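Local coordinates for protein 11S globulin subunit beta (Cucurbita maxima, PDB 2E9Q) that serves as a seed storage protein, a nutrient reservoir laid down as hexameric 11S globulin in pumpkin seeds, at residues Gly134-Val139 against Gln288-Ser293; Leu322-Gly327 against Glu395-Lys400. All coordinates share one frame; numbering follows the deposited sequence. Where two conformers were deposited one is given.

Interaction 1: Gly134-Val139 against Gln288-Ser293; sequences GDLLVV and QNIGRS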
ATOM      1  N   GLY A 134     -26.905  16.840  -6.528  1.00 49.11           N
ATOM      2  CA  GLY A 134     -25.911  17.474  -5.691  1.00 38.63           C
ATOM      3  C   GLY A 134     -25.372  16.505  -4.664  1.00 42.82           C
ATOM      4  O   GLY A 134     -24.391  16.789  -3.971  1.00 45.66           O
ATOM      5  N   ASP A 135     -26.023  15.358  -4.545  1.00 41.50           N
ATOM      6  CA  ASP A 135     -25.553  14.353  -3.610  1.00 38.81           C
ATOM      7  C   ASP A 135     -24.336  13.626  -4.164  1.00 46.58           C
ATOM      8  O   ASP A 135     -24.250  13.327  -5.363  1.00 46.15           O
ATOM      9  CB  ASP A 135     -26.643  13.315  -3.301  1.00 45.54           C
ATOM     10  CG  ASP A 135     -27.709  13.844  -2.340  1.00 50.14           C
ATOM     11  OD1 ASP A 135     -27.436  14.829  -1.626  1.00 41.78           O
ATOM     12  OD2 ASP A 135     -28.814  13.261  -2.304  1.00 47.85           O
ATOM     13  N   LEU A 136     -23.400  13.356  -3.267  1.00 43.76           N
ATOM     14  CA  LEU A 136     -22.188  12.627  -3.570  1.00 38.91           C
ATOM     15  C   LEU A 136     -22.420  11.352  -2.769  1.00 45.62           C
ATOM     16  O   LEU A 136     -22.328  11.361  -1.533  1.00 45.75           O
ATOM     17  CB  LEU A 136     -20.971  13.388  -3.034  1.00 36.88           C
ATOM     18  CG  LEU A 136     -19.557  12.852  -3.294  1.00 49.61           C
ATOM     19  CD1 LEU A 136     -19.393  11.487  -2.648  1.00 52.45           C
ATOM     20  CD2 LEU A 136     -19.306  12.767  -4.808  1.00 48.03           C
ATOM     21  N   LEU A 137     -22.751  10.271  -3.467  1.00 35.90           N
ATOM     22  CA  LEU A 137     -23.010   8.995  -2.823  1.00 35.39           C
ATOM     23  C   LEU A 137     -21.732   8.175  -2.755  1.00 44.76           C
ATOM     24  O   LEU A 137     -20.859   8.293  -3.615  1.00 39.87           O
ATOM     25  CB  LEU A 137     -24.076   8.216  -3.607  1.00 36.17           C
ATOM     26  CG  LEU A 137     -25.306   9.055  -3.984  1.00 38.93           C
ATOM     27  CD1 LEU A 137     -26.320   8.222  -4.776  1.00 40.00           C
ATOM     28  CD2 LEU A 137     -25.942   9.587  -2.708  1.00 44.09           C
ATOM     29  N   VAL A 138     -21.635   7.329  -1.740  1.00 38.15           N
ATOM     30  CA  VAL A 138     -20.471   6.483  -1.571  1.00 37.37           C
ATOM     31  C   VAL A 138     -20.871   5.019  -1.718  1.00 42.20           C
ATOM     32  O   VAL A 138     -21.950   4.615  -1.288  1.00 37.88           O
ATOM     33  CB  VAL A 138     -19.836   6.698  -0.170  1.00 40.44           C
ATOM     34  CG1 VAL A 138     -18.694   5.695   0.068  1.00 33.68           C
ATOM     35  CG2 VAL A 138     -19.333   8.128  -0.054  1.00 35.36           C
ATOM     36  N   VAL A 139     -20.002   4.231  -2.340  1.00 37.20           N
ATOM     37  CA  VAL A 139     -20.256   2.810  -2.492  1.00 32.17           C
ATOM     38  C   VAL A 139     -18.934   2.087  -2.275  1.00 39.71           C
ATOM     39  O   VAL A 139     -18.096   2.035  -3.172  1.00 42.03           O
ATOM     40  CB  VAL A 139     -20.793   2.456  -3.896  1.00 37.43           C
ATOM     41  CG1 VAL A 139     -21.115   0.971  -3.962  1.00 38.46           C
ATOM     42  CG2 VAL A 139     -22.027   3.275  -4.209  1.00 46.79           C
ATOM     43  N   GLN A 288     -23.293  12.852   1.110  1.00 45.48           N
ATOM     44  CA  GLN A 288     -23.154  14.243   1.515  1.00 40.65           C
ATOM     45  C   GLN A 288     -23.510  15.081   0.292  1.00 50.89           C
ATOM     46  O   GLN A 288     -23.011  14.829  -0.809  1.00 46.42           O
ATOM     47  CB  GLN A 288     -21.717  14.554   1.940  1.00 38.87           C
ATOM     48  CG  GLN A 288     -21.496  16.025   2.331  1.00 37.71           C
ATOM     49  CD  GLN A 288     -20.035  16.367   2.601  1.00 42.41           C
ATOM     50  OE1 GLN A 288     -19.254  15.518   3.021  1.00 43.25           O
ATOM     51  NE2 GLN A 288     -19.668  17.626   2.375  1.00 45.56           N
ATOM     52  N   ASN A 289     -24.379  16.066   0.468  1.00 49.43           N
ATOM     53  CA  ASN A 289     -24.749  16.908  -0.657  1.00 47.89           C
ATOM     54  C   ASN A 289     -23.763  18.055  -0.722  1.00 54.96           C
ATOM     55  O   ASN A 289     -23.584  18.786   0.256  1.00 50.83           O
ATOM     56  CB  ASN A 289     -26.162  17.461  -0.488  1.00 52.32           C
ATOM     57  CG  ASN A 289     -26.697  18.066  -1.768  1.00 39.49           C
ATOM     58  OD1 ASN A 289     -27.428  17.421  -2.519  1.00 49.08           O
ATOM     59  ND2 ASN A 289     -26.318  19.301  -2.032  1.00 40.79           N
ATOM     60  N   ILE A 290     -23.109  18.205  -1.868  1.00 51.91           N
ATOM     61  CA  ILE A 290     -22.137  19.272  -2.044  1.00 44.53           C
ATOM     62  C   ILE A 290     -22.618  20.210  -3.136  1.00 49.73           C
ATOM     63  O   ILE A 290     -21.838  20.943  -3.744  1.00 53.84           O
ATOM     64  CB  ILE A 290     -20.739  18.705  -2.385  1.00 49.80           C
ATOM     65  CG1 ILE A 290     -20.832  17.675  -3.514  1.00 37.73           C
ATOM     66  CG2 ILE A 290     -20.135  18.061  -1.152  1.00 46.83           C
ATOM     67  CD1 ILE A 290     -19.504  17.020  -3.826  1.00 44.27           C
ATOM     68  N   GLY A 291     -23.928  20.175  -3.356  1.00 52.52           N
ATOM     69  CA  GLY A 291     -24.565  21.017  -4.349  1.00 55.10           C
ATOM     70  C   GLY A 291     -24.841  22.425  -3.847  1.00 56.82           C
ATOM     71  O   GLY A 291     -24.296  22.865  -2.836  1.00 48.78           O
ATOM     72  N   ARG A 292     -25.714  23.132  -4.553  1.00 60.93           N
ATOM     73  CA  ARG A 292     -26.038  24.502  -4.200  1.00 64.79           C
ATOM     74  C   ARG A 292     -26.844  24.692  -2.918  1.00 62.67           C
ATOM     75  O   ARG A 292     -26.884  25.791  -2.366  1.00 59.31           O
ATOM     76  CB  ARG A 292     -26.743  25.175  -5.383  1.00 70.52           C
ATOM     77  CG  ARG A 292     -27.881  24.367  -5.993  1.00 86.10           C
ATOM     78  CD  ARG A 292     -28.171  24.852  -7.417  1.00 96.35           C
ATOM     79  NE  ARG A 292     -27.022  24.620  -8.295  1.00107.34           N
ATOM     80  CZ  ARG A 292     -26.833  25.211  -9.472  1.00108.20           C
ATOM     81  NH1 ARG A 292     -27.720  26.083  -9.932  1.00104.15           N
ATOM     82  NH2 ARG A 292     -25.746  24.934 -10.189  1.00105.95           N
ATOM     83  N   SER A 293     -27.467  23.628  -2.425  1.00 62.86           N
ATOM     84  CA  SER A 293     -28.261  23.746  -1.205  1.00 66.47           C
ATOM     85  C   SER A 293     -27.382  23.865   0.035  1.00 67.68           C
ATOM     86  O   SER A 293     -27.836  24.332   1.075  1.00 70.87           O
ATOM     87  CB  SER A 293     -29.177  22.538  -1.028  1.00 66.67           C
ATOM     88  OG  SER A 293     -28.496  21.507  -0.328  1.00 78.22           O
TER
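Three backbone hydrogen bonds join Gly134-Val139 to Gln288-Ser293. In the shortest, Ile290 N donates to Gly134 O at 2.8 Å with an N-H...O angle of 153°. Leu136 and Gln288 form an antiparallel hydrogen-bonded pair: Leu136 N reaches Gln288 O at 2.9 Å, and Gln288 N returns to Leu136 O at 3.2 Å. The carboxamide of Gln288 turns elsewhere, to Thr313 and Thr308. Asp135 and Asn289 form the non-hydrogen-bonded pair, where their side chains cross at about a right angle, carboxylate and amide planes 82° apart. Asp135 OD1 lies 3.3 Å from Asn289 CG, while Asp135 OD2 accepts the backbone N-H of Arg132. An alanine in place of Asn289 would probably open a gap beside Gly134 and leave Asp135 OD1 without the polar amide next to it. The pairing adds a strand that leads into the second cupin half, 287-289, to the edge of the first half's antiparallel sheet, a covalent and hydrogen-bonded tie between the two halves of this bicupin. Where the pairing ends, Gly134 faces Gly291, CA to CA 4.0 Å. A side chain on Gly134 would crowd Gly291 CA, and the positive phi of Gly134 independently calls for glycine. Apolar packing between the segments is slight: Ile290 CD1 approaches Leu136 CB at 4.0 Å. Leu136 CG is anti to the backbone N (chi1 -177°), which carries the branch away from 288-293 and leaves CB to meet Ile290; Leu136 also packs on Leu86 of the neighbouring strand 85-91.

Interaction 2: Leu322-Gly327 against Glu395-Lys400; sequences LSAERG and EWIAFK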
ATOM      1  N   LEU A 322     -11.137   8.198  -0.665  1.00 43.40           N
ATOM      2  CA  LEU A 322     -11.496   9.019  -1.808  1.00 48.38           C
ATOM      3  C   LEU A 322     -12.203  10.253  -1.258  1.00 47.52           C
ATOM      4  O   LEU A 322     -12.659  10.250  -0.114  1.00 47.59           O
ATOM      5  CB  LEU A 322     -12.458   8.260  -2.737  1.00 35.73           C
ATOM      6  CG  LEU A 322     -12.049   6.901  -3.316  1.00 38.10           C
ATOM      7  CD1 LEU A 322     -13.221   6.345  -4.108  1.00 39.54           C
ATOM      8  CD2 LEU A 322     -10.825   7.032  -4.210  1.00 32.89           C
ATOM      9  N   SER A 323     -12.277  11.304  -2.068  1.00 43.16           N
ATOM     10  CA  SER A 323     -12.961  12.532  -1.689  1.00 36.91           C
ATOM     11  C   SER A 323     -13.324  13.293  -2.964  1.00 44.14           C
ATOM     12  O   SER A 323     -12.961  12.862  -4.061  1.00 36.24           O
ATOM     13  CB  SER A 323     -12.105  13.382  -0.728  1.00 35.75           C
ATOM     14  OG  SER A 323     -10.811  13.671  -1.221  1.00 41.59           O
ATOM     15  N   ALA A 324     -14.070  14.389  -2.825  1.00 39.44           N
ATOM     16  CA  ALA A 324     -14.500  15.168  -3.980  1.00 39.39           C
ATOM     17  C   ALA A 324     -14.686  16.643  -3.680  1.00 45.64           C
ATOM     18  O   ALA A 324     -14.897  17.044  -2.528  1.00 42.26           O
ATOM     19  CB  ALA A 324     -15.798  14.603  -4.534  1.00 30.66           C
ATOM     20  N   GLU A 325     -14.616  17.438  -4.741  1.00 39.44           N
ATOM     21  CA  GLU A 325     -14.787  18.882  -4.676  1.00 35.91           C
ATOM     22  C   GLU A 325     -15.742  19.229  -5.815  1.00 51.45           C
ATOM     23  O   GLU A 325     -15.569  18.749  -6.945  1.00 48.01           O
ATOM     24  CB  GLU A 325     -13.454  19.610  -4.899  1.00 41.18           C
ATOM     25  CG  GLU A 325     -12.451  19.540  -3.746  1.00 53.71           C
ATOM     26  CD  GLU A 325     -11.181  20.338  -4.031  1.00 56.85           C
ATOM     27  OE1 GLU A 325     -10.431  20.662  -3.085  1.00 64.94           O
ATOM     28  OE2 GLU A 325     -10.928  20.639  -5.215  1.00 70.19           O
ATOM     29  N   ARG A 326     -16.751  20.045  -5.519  1.00 42.78           N
ATOM     30  CA  ARG A 326     -17.721  20.462  -6.518  1.00 38.25           C
ATOM     31  C   ARG A 326     -17.502  21.954  -6.692  1.00 45.43           C
ATOM     32  O   ARG A 326     -17.727  22.733  -5.766  1.00 49.37           O
ATOM     33  CB  ARG A 326     -19.147  20.176  -6.029  1.00 46.79           C
ATOM     34  CG  ARG A 326     -20.226  20.181  -7.120  1.00 42.20           C
ATOM     35  CD  ARG A 326     -20.666  21.591  -7.508  1.00 45.69           C
ATOM     36  NE  ARG A 326     -21.855  21.562  -8.359  1.00 52.99           N
ATOM     37  CZ  ARG A 326     -21.843  21.311  -9.667  1.00 60.88           C
ATOM     38  NH1 ARG A 326     -22.983  21.293 -10.354  1.00 46.09           N
ATOM     39  NH2 ARG A 326     -20.690  21.103 -10.296  1.00 47.15           N
ATOM     40  N   GLY A 327     -17.057  22.347  -7.880  1.00 44.66           N
ATOM     41  CA  GLY A 327     -16.776  23.746  -8.131  1.00 40.49           C
ATOM     42  C   GLY A 327     -17.767  24.473  -9.007  1.00 47.18           C
ATOM     43  O   GLY A 327     -18.472  23.883  -9.825  1.00 46.20           O
ATOM     44  N   GLU A 395     -18.713  24.758 -14.470  1.00 47.44           N
ATOM     45  CA  GLU A 395     -19.123  24.024 -13.281  1.00 50.47           C
ATOM     46  C   GLU A 395     -18.680  22.560 -13.343  1.00 53.54           C
ATOM     47  O   GLU A 395     -18.769  21.921 -14.397  1.00 53.58           O
ATOM     48  CB  GLU A 395     -20.641  24.127 -13.095  0.50 45.65           C
ATOM     49  CG  GLU A 395     -21.053  25.444 -12.459  0.50 48.14           C
ATOM     50  CD  GLU A 395     -22.525  25.760 -12.622  0.50 42.84           C
ATOM     51  OE1 GLU A 395     -23.370  24.888 -12.337  0.50 37.81           O
ATOM     52  OE2 GLU A 395     -22.836  26.896 -13.030  0.50 48.27           O
ATOM     53  N   TRP A 396     -18.220  22.018 -12.215  1.00 47.63           N
ATOM     54  CA  TRP A 396     -17.728  20.644 -12.218  1.00 46.19           C
ATOM     55  C   TRP A 396     -17.706  19.912 -10.883  1.00 44.70           C
ATOM     56  O   TRP A 396     -17.923  20.490  -9.815  1.00 48.54           O
ATOM     57  CB  TRP A 396     -16.294  20.644 -12.743  1.00 38.59           C
ATOM     58  CG  TRP A 396     -15.328  21.155 -11.727  1.00 36.10           C
ATOM     59  CD1 TRP A 396     -14.616  20.414 -10.828  1.00 37.91           C
ATOM     60  CD2 TRP A 396     -15.040  22.528 -11.430  1.00 41.49           C
ATOM     61  NE1 TRP A 396     -13.907  21.236  -9.989  1.00 45.31           N
ATOM     62  CE2 TRP A 396     -14.147  22.540 -10.335  1.00 42.53           C
ATOM     63  CE3 TRP A 396     -15.455  23.749 -11.980  1.00 46.62           C
ATOM     64  CZ2 TRP A 396     -13.657  23.723  -9.779  1.00 42.33           C
ATOM     65  CZ3 TRP A 396     -14.972  24.932 -11.428  1.00 45.97           C
ATOM     66  CH2 TRP A 396     -14.079  24.908 -10.334  1.00 53.87           C
ATOM     67  N   ILE A 397     -17.402  18.623 -10.981  1.00 45.08           N
ATOM     68  CA  ILE A 397     -17.229  17.758  -9.831  1.00 46.34           C
ATOM     69  C   ILE A 397     -15.867  17.091 -10.054  1.00 52.21           C
ATOM     70  O   ILE A 397     -15.634  16.440 -11.085  1.00 43.43           O
ATOM     71  CB  ILE A 397     -18.334  16.680  -9.726  1.00 45.61           C
ATOM     72  CG1 ILE A 397     -18.100  15.841  -8.479  1.00 49.58           C
ATOM     73  CG2 ILE A 397     -18.354  15.796 -10.946  1.00 40.84           C
ATOM     74  CD1 ILE A 397     -18.136  16.644  -7.204  1.00 48.10           C
ATOM     75  N   ALA A 398     -14.968  17.281  -9.097  1.00 43.01           N
ATOM     76  CA  ALA A 398     -13.625  16.728  -9.173  1.00 42.82           C
ATOM     77  C   ALA A 398     -13.379  15.637  -8.134  1.00 43.61           C
ATOM     78  O   ALA A 398     -13.330  15.918  -6.940  1.00 42.25           O
ATOM     79  CB  ALA A 398     -12.611  17.839  -8.993  1.00 38.26           C
ATOM     80  N   PHE A 399     -13.206  14.403  -8.591  1.00 38.77           N
ATOM     81  CA  PHE A 399     -12.953  13.287  -7.687  1.00 41.70           C
ATOM     82  C   PHE A 399     -11.469  13.202  -7.332  1.00 44.63           C
ATOM     83  O   PHE A 399     -10.604  13.371  -8.199  1.00 39.16           O
ATOM     84  CB  PHE A 399     -13.411  11.970  -8.318  1.00 34.42           C
ATOM     85  CG  PHE A 399     -14.832  11.991  -8.778  1.00 38.10           C
ATOM     86  CD1 PHE A 399     -15.151  12.369 -10.080  1.00 39.27           C
ATOM     87  CD2 PHE A 399     -15.864  11.652  -7.899  1.00 38.48           C
ATOM     88  CE1 PHE A 399     -16.484  12.407 -10.511  1.00 38.04           C
ATOM     89  CE2 PHE A 399     -17.199  11.686  -8.311  1.00 34.41           C
ATOM     90  CZ  PHE A 399     -17.511  12.065  -9.623  1.00 41.31           C
ATOM     91  N   LYS A 400     -11.197  12.942  -6.055  1.00 39.92           N
ATOM     92  CA  LYS A 400      -9.842  12.841  -5.531  1.00 38.38           C
ATOM     93  C   LYS A 400      -9.524  11.405  -5.136  1.00 36.36           C
ATOM     94  O   LYS A 400     -10.374  10.701  -4.596  1.00 41.59           O
ATOM     95  CB  LYS A 400      -9.693  13.740  -4.299  1.00 39.39           C
ATOM     96  CG  LYS A 400     -10.203  15.161  -4.493  1.00 42.55           C
ATOM     97  CD  LYS A 400      -9.410  15.941  -5.533  1.00 40.59           C
ATOM     98  CE  LYS A 400      -9.998  17.333  -5.690  1.00 44.93           C
ATOM     99  NZ  LYS A 400      -9.238  18.193  -6.627  1.00 49.15           N
TER
HETATM  100  O   HOH W   1     -11.546  21.269  -7.902  1.00 48.05           O
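Gly327 lies over one face of the Trp396 indole: its CA is 3.5 Å from the centroid of the six-membered ring and 12° off the ring normal, a CH-pi contact. A side chain at Gly327 would run into Trp396 CZ2. The indole takes this position because Trp396 CG sits between the backbone N and the carbonyl carbon (chi1 75°), which folds the ring back over the partner strand. At the ring edge lie Ala398 CB and a water, which accepts from Trp396 NE1 at 3.2 Å and donates to Glu325 OE2 at 2.8 Å. That carboxylate oxygen is also in a salt bridge with Lys400 NZ, 3.3 Å away, whose hydrogen bond is weak; Glu325 OE1 pairs with Arg447, and Lys400 NZ is bonded to Ser345. The Arg326 guanidinium has Trp396 O at its edge, near its plane, and NH2 gives it a weak hydrogen bond of 2.9 Å. Trp396 O is thus gripped twice, since Gly327 N donates to it as well; the stronger partner of Arg326 NH2 is Thr350 OG1, outside the two segments. The Phe399 ring carries Ile397 CG1 on one face and meets Phe160 with nearly parallel planes. Ile397 CD1 reaches across to Ala324 CB at 4.1 Å. Beneath these groups the backbones are antiparallel, the short strand axes at 161°, and the Ala398 N to Glu325 O bond of 2.7 Å is almost straight. Strand 323-329 is flanked on its other side by 304-309, and 393-400 by 345-350, within the sheet of the second cupin. The face bearing Ala324, Arg326, Ile397 and Phe399 packs against strand 85-91, with Phe399 also meeting strand 155-162.

The centres of interactions 1 and 2 lie 10 Å apart, and they touch where the sheets of the two cupins pack together. Ile290 makes two of the contacts: its CD1 is 3.7 Å from Ile397 CD1, and its backbone O is 3.6 Å from Arg326 CB. Leu136 CD2 adds a contact with Ala324 CB at 4.0 Å. Arg292 NH2 comes within 3.2 Å of Glu395 OE1, a long, weak ion pair from a poorly ordered side chain. Interaction 2 adjoins the magnesium-binding residues Lys387 and Arg447: nearest side-chain atoms of Glu325 and Arg447 are about 3 Å apart, those of Trp396 and Lys387 about 4 Å, and those of Ile290 and Arg447 about 12 Å.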